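Local coordinates for protein L-threonine 3-dehydrogenase (Clostridioides difficile, PDB 7OL1) that probably catalyses the NAD-dependent oxidation of L-threonine at its 3-hydroxyl group, at residues Asp274-Tyr279 against Lys323-Met328; Thr39-Asn44 against Ser242-Ile247; Leu109-Leu114 against Asn160-Val165. All blocks are in the same frame, centred on the assembly; numbering follows the deposited sequence.

Contact 1 (Asp274-Tyr279 against Lys323-Met328); sequences DSIKKY and KMTKDM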
loop_
_atom_site.group_PDB
_atom_site.type_symbol
_atom_site.label_atom_id
_atom_site.label_comp_id
_atom_site.label_asym_id
_atom_site.label_seq_id
_atom_site.Cartn_x
_atom_site.Cartn_y
_atom_site.Cartn_z
ATOM N N ASP A 274 -3.526 26.496 28.269
ATOM C CA ASP A 274 -2.596 26.895 29.369
ATOM C C ASP A 274 -1.419 27.712 28.816
ATOM O O ASP A 274 -0.919 28.595 29.554
ATOM C CB ASP A 274 -2.060 25.684 30.146
ATOM C CG ASP A 274 -3.098 24.929 30.968
ATOM O OD1 ASP A 274 -4.298 25.275 30.887
ATOM O OD2 ASP A 274 -2.698 23.992 31.688
ATOM N N SER A 275 -0.969 27.412 27.593
ATOM C CA SER A 275 0.077 28.186 26.870
ATOM C C SER A 275 -0.543 29.495 26.376
ATOM O O SER A 275 0.134 30.536 26.473
ATOM C CB SER A 275 0.699 27.403 25.739
ATOM O OG SER A 275 2.058 27.793 25.556
ATOM N N ILE A 276 -1.783 29.441 25.879
ATOM C CA ILE A 276 -2.527 30.645 25.408
ATOM C C ILE A 276 -2.725 31.574 26.613
ATOM O O ILE A 276 -2.226 32.721 26.552
ATOM C CB ILE A 276 -3.850 30.261 24.708
ATOM C CG1 ILE A 276 -3.578 29.514 23.398
ATOM C CG2 ILE A 276 -4.736 31.479 24.484
ATOM C CD1 ILE A 276 -4.715 29.531 22.396
ATOM N N LYS A 277 -3.362 31.080 27.681
ATOM C CA LYS A 277 -3.765 31.897 28.862
ATOM C C LYS A 277 -2.507 32.518 29.516
ATOM O O LYS A 277 -2.622 33.664 29.984
ATOM C CB LYS A 277 -4.687 31.092 29.797
ATOM C CG LYS A 277 -4.011 30.383 30.965
ATOM C CD LYS A 277 -4.902 29.412 31.737
ATOM C CE LYS A 277 -4.243 28.928 33.017
ATOM N NZ LYS A 277 -4.981 27.810 33.645
ATOM N N LYS A 278 -1.333 31.866 29.475
ATOM C CA LYS A 278 -0.036 32.454 29.944
ATOM C C LYS A 278 0.265 33.799 29.254
ATOM O O LYS A 278 1.273 34.433 29.642
ATOM C CB LYS A 278 1.134 31.499 29.681
ATOM C CG LYS A 278 2.528 32.053 29.979
ATOM C CD LYS A 278 3.633 31.003 30.008
ATOM C CE LYS A 278 3.157 29.621 30.419
ATOM N NZ LYS A 278 4.279 28.711 30.752
ATOM N N TYR A 279 -0.519 34.185 28.234
ATOM C CA TYR A 279 -0.390 35.465 27.485
ATOM C C TYR A 279 -1.760 36.143 27.327
ATOM O O TYR A 279 -1.758 37.350 27.106
ATOM C CB TYR A 279 0.261 35.253 26.110
ATOM C CG TYR A 279 1.660 34.675 26.105
ATOM C CD1 TYR A 279 2.779 35.475 25.929
ATOM C CD2 TYR A 279 1.867 33.310 26.251
ATOM C CE1 TYR A 279 4.060 34.938 25.919
ATOM C CE2 TYR A 279 3.138 32.758 26.253
ATOM C CZ TYR A 279 4.242 33.572 26.080
ATOM O OH TYR A 279 5.489 33.013 26.070
ATOM N N LYS A 323 6.794 28.775 22.333
ATOM C CA LYS A 323 7.386 29.622 21.257
ATOM C C LYS A 323 6.330 29.825 20.168
ATOM O O LYS A 323 6.093 30.986 19.767
ATOM C CB LYS A 323 8.666 29.018 20.669
ATOM C CG LYS A 323 9.863 29.962 20.686
ATOM C CD LYS A 323 10.649 30.030 19.395
ATOM C CE LYS A 323 11.524 31.267 19.296
ATOM N NZ LYS A 323 12.339 31.253 18.055
ATOM N N MET A 324 5.674 28.739 19.763
ATOM C CA MET A 324 4.575 28.777 18.770
ATOM C C MET A 324 3.488 29.742 19.250
ATOM O O MET A 324 3.196 30.710 18.519
ATOM C CB MET A 324 3.969 27.389 18.564
ATOM C CG MET A 324 2.903 27.362 17.496
ATOM S SD MET A 324 2.529 25.688 16.976
ATOM C CE MET A 324 1.339 25.197 18.219
ATOM N N THR A 325 2.904 29.493 20.424
ATOM C CA THR A 325 1.759 30.283 20.950
ATOM C C THR A 325 2.082 31.787 20.916
ATOM O O THR A 325 1.204 32.569 20.510
ATOM C CB THR A 325 1.355 29.830 22.356
ATOM O OG1 THR A 325 1.069 28.432 22.330
ATOM C CG2 THR A 325 0.146 30.574 22.882
ATOM N N LYS A 326 3.289 32.199 21.315
ATOM C CA LYS A 326 3.673 33.636 21.303
ATOM C C LYS A 326 3.586 34.129 19.852
ATOM O O LYS A 326 2.776 35.043 19.583
ATOM C CB LYS A 326 5.057 33.862 21.924
ATOM C CG LYS A 326 5.269 35.247 22.538
ATOM C CD LYS A 326 6.721 35.607 22.852
ATOM C CE LYS A 326 7.327 34.740 23.936
ATOM N NZ LYS A 326 8.651 34.226 23.528
ATOM N N ASP A 327 4.338 33.484 18.952
ATOM C CA ASP A 327 4.468 33.862 17.518
ATOM C C ASP A 327 3.109 33.844 16.809
ATOM O O ASP A 327 2.937 34.658 15.891
ATOM C CB ASP A 327 5.411 32.939 16.753
ATOM C CG ASP A 327 5.974 33.590 15.507
ATOM O OD1 ASP A 327 6.785 34.527 15.670
ATOM O OD2 ASP A 327 5.593 33.160 14.387
ATOM N N MET A 328 2.186 32.955 17.183
ATOM C CA MET A 328 0.876 32.868 16.488
ATOM C C MET A 328 0.050 34.114 16.814
ATOM O O MET A 328 -0.616 34.650 15.900
ATOM C CB MET A 328 0.100 31.599 16.855
ATOM C CG MET A 328 0.547 30.403 16.044
ATOM S SD MET A 328 0.129 30.568 14.276
ATOM C CE MET A 328 -1.624 30.180 14.337
HETATM O O HOH W 1 8.306 31.679 24.876
#

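Contact 2 (Thr39-Asn44 against Ser242-Ile247); sequences TIKLRN and SIVDLI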
loop_
_atom_site.group_PDB
_atom_site.type_symbol
_atom_site.label_atom_id
_atom_site.label_comp_id
_atom_site.label_asym_id
_atom_site.label_seq_id
_atom_site.Cartn_x
_atom_site.Cartn_y
_atom_site.Cartn_z
ATOM N N THR A 39 6.312 27.618 -1.411
ATOM C CA THR A 39 6.734 28.182 -2.727
ATOM C C THR A 39 7.368 29.553 -2.447
ATOM O O THR A 39 8.473 29.834 -2.994
ATOM C CB THR A 39 5.620 28.193 -3.790
ATOM O OG1 THR A 39 4.901 29.421 -3.762
ATOM C CG2 THR A 39 4.617 27.067 -3.661
ATOM N N ILE A 40 6.761 30.331 -1.547
ATOM C CA ILE A 40 7.323 31.626 -1.069
ATOM C C ILE A 40 8.707 31.425 -0.452
ATOM O O ILE A 40 9.619 32.191 -0.782
ATOM C CB ILE A 40 6.382 32.249 -0.052
ATOM C CG1 ILE A 40 5.108 32.769 -0.715
ATOM C CG2 ILE A 40 7.130 33.317 0.715
ATOM C CD1 ILE A 40 3.946 32.895 0.259
ATOM N N LYS A 41 8.858 30.455 0.445
ATOM C CA LYS A 41 10.151 30.212 1.131
ATOM C C LYS A 41 11.229 29.898 0.079
ATOM O O LYS A 41 12.317 30.529 0.107
ATOM C CB LYS A 41 10.002 29.112 2.187
ATOM C CG LYS A 41 11.333 28.644 2.757
ATOM C CD LYS A 41 11.260 27.606 3.853
ATOM C CE LYS A 41 12.590 26.896 4.006
ATOM N NZ LYS A 41 13.509 27.591 4.935
ATOM N N LEU A 42 10.951 28.956 -0.821
ATOM C CA LEU A 42 11.969 28.443 -1.777
ATOM C C LEU A 42 12.293 29.522 -2.823
ATOM O O LEU A 42 13.463 29.562 -3.283
ATOM C CB LEU A 42 11.442 27.160 -2.423
ATOM C CG LEU A 42 11.138 26.016 -1.457
ATOM C CD1 LEU A 42 10.544 24.831 -2.198
ATOM C CD2 LEU A 42 12.391 25.589 -0.723
ATOM N N ARG A 43 11.308 30.362 -3.172
ATOM C CA ARG A 43 11.491 31.560 -4.041
ATOM C C ARG A 43 12.556 32.470 -3.429
ATOM O O ARG A 43 13.542 32.756 -4.136
ATOM C CB ARG A 43 10.183 32.339 -4.215
ATOM C CG ARG A 43 9.332 31.829 -5.368
ATOM C CD ARG A 43 7.896 32.333 -5.432
ATOM N NE ARG A 43 7.340 31.826 -6.682
ATOM C CZ ARG A 43 6.087 31.981 -7.098
ATOM N NH1 ARG A 43 5.206 32.639 -6.368
ATOM N NH2 ARG A 43 5.727 31.459 -8.260
ATOM N N ASN A 44 12.368 32.857 -2.157
ATOM C CA ASN A 44 13.300 33.722 -1.381
ATOM C C ASN A 44 14.693 33.099 -1.350
ATOM O O ASN A 44 15.658 33.861 -1.463
ATOM C CB ASN A 44 12.846 33.961 0.055
ATOM C CG ASN A 44 11.584 34.797 0.139
ATOM O OD1 ASN A 44 11.168 35.434 -0.830
ATOM N ND2 ASN A 44 10.955 34.804 1.301
ATOM N N SER A 242 12.133 20.952 7.449
ATOM C CA SER A 242 12.175 19.461 7.288
ATOM C C SER A 242 12.398 19.073 5.825
ATOM O O SER A 242 13.382 18.320 5.551
ATOM C CB SER A 242 10.906 18.800 7.748
ATOM O OG SER A 242 10.381 19.482 8.870
ATOM N N ILE A 243 11.502 19.582 4.960
ATOM C CA ILE A 243 11.443 19.332 3.492
ATOM C C ILE A 243 12.795 19.673 2.880
ATOM O O ILE A 243 13.354 18.833 2.137
ATOM C CB ILE A 243 10.322 20.135 2.812
ATOM C CG1 ILE A 243 8.932 19.720 3.306
ATOM C CG2 ILE A 243 10.447 19.983 1.313
ATOM C CD1 ILE A 243 7.799 20.596 2.850
ATOM N N VAL A 244 13.331 20.844 3.196
ATOM C CA VAL A 244 14.633 21.275 2.607
ATOM C C VAL A 244 15.776 20.439 3.195
ATOM O O VAL A 244 16.583 19.853 2.388
ATOM C CB VAL A 244 14.858 22.777 2.825
ATOM C CG1 VAL A 244 16.106 23.248 2.099
ATOM C CG2 VAL A 244 13.642 23.576 2.385
ATOM N N ASP A 245 15.866 20.392 4.535
ATOM C CA ASP A 245 16.948 19.654 5.253
ATOM C C ASP A 245 17.018 18.247 4.647
ATOM O O ASP A 245 18.126 17.871 4.176
ATOM C CB ASP A 245 16.777 19.684 6.778
ATOM C CG ASP A 245 16.922 21.067 7.429
ATOM O OD1 ASP A 245 17.599 21.954 6.839
ATOM O OD2 ASP A 245 16.336 21.262 8.524
ATOM N N LEU A 246 15.864 17.572 4.515
ATOM C CA LEU A 246 15.807 16.174 3.995
ATOM C C LEU A 246 16.099 16.138 2.490
ATOM O O LEU A 246 16.872 15.230 2.082
ATOM C CB LEU A 246 14.482 15.472 4.326
ATOM C CG LEU A 246 14.315 14.101 3.651
ATOM C CD1 LEU A 246 15.496 13.190 3.936
ATOM C CD2 LEU A 246 13.008 13.415 4.030
ATOM N N ILE A 247 15.532 17.030 1.668
ATOM C CA ILE A 247 15.762 16.930 0.185
ATOM C C ILE A 247 17.277 16.929 -0.097
ATOM O O ILE A 247 17.729 16.111 -0.975
ATOM C CB ILE A 247 15.000 18.002 -0.633
ATOM C CG1 ILE A 247 13.548 17.580 -0.888
ATOM C CG2 ILE A 247 15.710 18.251 -1.953
ATOM C CD1 ILE A 247 12.569 18.709 -1.111
#

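Contact 3 (Leu109-Leu114 against Asn160-Val165); sequences LEAWNL and NTMYGV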
loop_
_atom_site.group_PDB
_atom_site.type_symbol
_atom_site.label_atom_id
_atom_site.label_comp_id
_atom_site.label_asym_id
_atom_site.label_seq_id
_atom_site.Cartn_x
_atom_site.Cartn_y
_atom_site.Cartn_z
ATOM N N LEU A 109 -12.725 7.633 -4.648
ATOM C CA LEU A 109 -12.169 7.211 -5.962
ATOM C C LEU A 109 -11.353 8.350 -6.587
ATOM O O LEU A 109 -10.343 8.074 -7.267
ATOM C CB LEU A 109 -13.324 6.828 -6.878
ATOM C CG LEU A 109 -13.760 5.385 -6.785
ATOM C CD1 LEU A 109 -14.701 5.053 -7.921
ATOM C CD2 LEU A 109 -12.555 4.476 -6.805
ATOM N N GLU A 110 -11.823 9.581 -6.420
ATOM C CA GLU A 110 -11.143 10.786 -6.933
ATOM C C GLU A 110 -9.818 10.925 -6.171
ATOM O O GLU A 110 -8.820 11.309 -6.777
ATOM C CB GLU A 110 -12.126 11.946 -6.793
ATOM C CG GLU A 110 -11.874 13.132 -7.710
ATOM C CD GLU A 110 -12.961 14.198 -7.564
ATOM O OE1 GLU A 110 -14.182 13.839 -7.702
ATOM O OE2 GLU A 110 -12.595 15.381 -7.271
ATOM N N ALA A 111 -9.802 10.571 -4.887
ATOM C CA ALA A 111 -8.608 10.628 -4.014
ATOM C C ALA A 111 -7.624 9.536 -4.424
ATOM O O ALA A 111 -6.399 9.829 -4.532
ATOM C CB ALA A 111 -8.991 10.469 -2.583
ATOM N N TRP A 112 -8.129 8.339 -4.691
ATOM C CA TRP A 112 -7.247 7.258 -5.182
ATOM C C TRP A 112 -6.612 7.709 -6.512
ATOM O O TRP A 112 -5.357 7.705 -6.607
ATOM C CB TRP A 112 -7.981 5.914 -5.273
ATOM C CG TRP A 112 -7.126 4.875 -5.921
ATOM C CD1 TRP A 112 -6.971 4.646 -7.255
ATOM C CD2 TRP A 112 -6.202 4.009 -5.260
ATOM N NE1 TRP A 112 -6.050 3.659 -7.458
ATOM C CE2 TRP A 112 -5.550 3.268 -6.254
ATOM C CE3 TRP A 112 -5.855 3.811 -3.926
ATOM C CZ2 TRP A 112 -4.589 2.319 -5.956
ATOM C CZ3 TRP A 112 -4.886 2.886 -3.629
ATOM C CH2 TRP A 112 -4.270 2.145 -4.632
ATOM N N ASN A 113 -7.417 8.155 -7.484
ATOM C CA ASN A 113 -6.913 8.538 -8.832
ATOM C C ASN A 113 -5.845 9.628 -8.681
ATOM O O ASN A 113 -4.689 9.424 -9.146
ATOM C CB ASN A 113 -8.019 8.971 -9.803
ATOM C CG ASN A 113 -7.461 9.636 -11.056
ATOM O OD1 ASN A 113 -6.634 9.060 -11.766
ATOM N ND2 ASN A 113 -7.860 10.872 -11.329
ATOM N N LEU A 114 -6.183 10.738 -8.031
ATOM C CA LEU A 114 -5.232 11.877 -7.930
ATOM C C LEU A 114 -3.991 11.424 -7.171
ATOM O O LEU A 114 -2.902 11.732 -7.637
ATOM C CB LEU A 114 -5.853 13.102 -7.250
ATOM C CG LEU A 114 -4.864 14.260 -7.014
ATOM C CD1 LEU A 114 -4.257 14.745 -8.300
ATOM C CD2 LEU A 114 -5.538 15.427 -6.311
ATOM N N ASN A 160 -7.569 2.761 7.904
ATOM C CA ASN A 160 -8.969 2.447 7.499
ATOM C C ASN A 160 -9.581 3.654 6.760
ATOM O O ASN A 160 -10.792 3.606 6.461
ATOM C CB ASN A 160 -9.812 2.095 8.735
ATOM C CG ASN A 160 -9.884 3.227 9.754
ATOM O OD1 ASN A 160 -8.988 4.067 9.872
ATOM N ND2 ASN A 160 -10.955 3.274 10.520
ATOM N N THR A 161 -8.808 4.729 6.548
ATOM C CA THR A 161 -9.158 5.908 5.701
ATOM C C THR A 161 -8.549 5.736 4.298
ATOM O O THR A 161 -7.449 5.101 4.189
ATOM C CB THR A 161 -8.636 7.212 6.310
ATOM O OG1 THR A 161 -7.209 7.224 6.248
ATOM C CG2 THR A 161 -9.066 7.411 7.746
ATOM N N MET A 162 -9.212 6.269 3.258
ATOM C CA MET A 162 -8.701 6.174 1.859
ATOM C C MET A 162 -7.439 7.026 1.775
ATOM O O MET A 162 -6.474 6.563 1.147
ATOM C CB MET A 162 -9.727 6.638 0.819
ATOM C CG MET A 162 -9.185 6.779 -0.605
ATOM S SD MET A 162 -8.633 5.239 -1.369
ATOM C CE MET A 162 -10.197 4.420 -1.670
ATOM N N TYR A 163 -7.417 8.199 2.420
ATOM C CA TYR A 163 -6.199 9.048 2.424
ATOM C C TYR A 163 -5.022 8.207 2.936
ATOM O O TYR A 163 -3.987 8.079 2.222
ATOM C CB TYR A 163 -6.376 10.325 3.240
ATOM C CG TYR A 163 -5.130 11.167 3.308
ATOM C CD1 TYR A 163 -4.349 11.363 2.193
ATOM C CD2 TYR A 163 -4.716 11.761 4.488
ATOM C CE1 TYR A 163 -3.190 12.116 2.246
ATOM C CE2 TYR A 163 -3.570 12.537 4.554
ATOM C CZ TYR A 163 -2.807 12.706 3.425
ATOM O OH TYR A 163 -1.684 13.450 3.429
ATOM N N GLY A 164 -5.190 7.592 4.112
ATOM C CA GLY A 164 -4.147 6.737 4.713
ATOM C C GLY A 164 -3.705 5.640 3.767
ATOM O O GLY A 164 -2.499 5.428 3.558
ATOM N N VAL A 165 -4.646 4.944 3.175
ATOM C CA VAL A 165 -4.272 3.844 2.248
ATOM C C VAL A 165 -3.385 4.397 1.129
ATOM O O VAL A 165 -2.480 3.673 0.698
ATOM C CB VAL A 165 -5.543 3.206 1.685
ATOM C CG1 VAL A 165 -5.254 2.292 0.496
ATOM C CG2 VAL A 165 -6.302 2.503 2.799
#

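Contact 1 (Asp274-Tyr279 against Lys323-Met328)
T325 fits between S275 and I276, and this is the close-packed half of the contact. Its chi1 of -56° turns OG1 anti to the carbonyl carbon and leaves the methyl CG2 anti to the backbone N, directed at the facing helix, where it sits 3.7 Å from I276 CA and 3.6 Å from S275 O. The side chains of I276 and T325 cross at about a right angle, with I276 CG1 lying 3.9 Å from T325 CG2. A threonine suits this buried place because its two branches do different work: the methyl packs against the neighbouring backbone, while OG1 hydrogen-bonds to L321 O one turn earlier and to Y212 OH on helix 207-217. Small S275 lets the helices come near, its OG 3.4 Å from T325 OG1, and branched I276 continues past the contact onto I211, Y212 and F283. The pairing joins helix 269-277 to helix 321-334 in the C-terminal part of the chain, the region that in extended short-chain dehydrogenases contributes the smaller substrate-binding domain beside the Rossmann fold. Toward solvent the packing changes character. There Y279 meets exposed K326 obliquely, with K326 CG 3.6 Å from Y279 CE1. The lysine chain bends at chi3 (-66°) and again at chi4, bringing CG and CE to Y279 while the amine goes on to water. K326 NZ donates to that water at 2.9 Å, and the same water has a weak link to Y279 OH at 3.3 Å.

Contact 2 (Thr39-Asn44 against Ser242-Ile247)
L42 and V244 are the residues at which the two helical segments come nearest, yet their CA atoms are still 8.8 Å apart, so side chains alone bridge the backbones. Both helices belong to the Rossmann fold: helix 33-46 is the crossover between parallel strands 25-28 and 51-55, and helix 236-248 follows strand 232-235. Each also rests on the sheet, L42 on I27 and V51, and I243, L246 and I247 on F134. Between the helices the contact is slight, with 93 Å² buried, and it converges on one methyl, V244 CG2. Leucine and valine suit this buried seam because they offer branched apolar surface without polar atoms to satisfy; their side chains slide past each other in opposite directions, L42 CD2 coming within 3.9 Å of V244 CG2. K41 is suited to the more open margin. Its long methylene chain is apolar enough to lie against valine, while its charge is carried beyond, to a salt bridge with E45 and a hydrogen bond to Q241 OE1. The chain runs extended from the backbone until chi4 (88°) turns the ammonium group aside, leaving the last carbon, K41 CE, 3.8 Å from V244 CG2.

Contact 3 (Leu109-Leu114 against Asn160-Val165)
W112 and M162 both send CG anti to the backbone N (chi1 173° and 171°), but the indole then reaches along the neighbouring helix while the thioether curls back, bent at chi2 (64°) and chi3. The two side chains meet at about a right angle, with M162 SD at the edge of the indole, 5.4 Å from the centroid of the six-membered ring of W112. This is a Met-aromatic contact. M162 SD also lies 4.0 Å from W112 CB. V165 CG1 touches the same ring near its plane, 4.2 Å from W112 CZ3, and small A111 lets M162 close in, its CB 4.2 Å from M162 CG. T161 is the N-cap of helix 162-181: its OG1 accepts from G164 N at 3.0 Å, and glycine, having no side chain, suits this close approach. Y163 begins a Y-x-x-x-K sequence, the family signature; its CB is directed away from 109-114, and the side chain reaches A104 and N115. The two helices form part of the dimer interface, as is usual in this family: W112 packs on L173 and M162 on Y176 of the second subunit. With no hydrogen bond across it, the contact probably owes its cohesion to buried apolar surface and dispersion, to which the polarisable sulfur adds.

How the contacts relate
Contacts 2 and 3 fall within the Rossmann part, on opposite sides of the chain's centre, their own centres 26 Å apart and their nearest atoms about 12 Å. Contact 1 belongs to the C-terminal region, its centre 26 Å from that of contact 2 and 35 Å from that of contact 3. None touches another. In sequence, 109-114 and 160-165 both come between the two segments of contact 2, whereas contact 1 closes after them all. The enzyme is an apoenzyme here; by family resemblance, helix 33-46 of contact 2 starts within the glycine-rich motif that usually receives NAD, and contact 3 carries the signature tyrosine. Of the three, only contact 3 meets the second subunit.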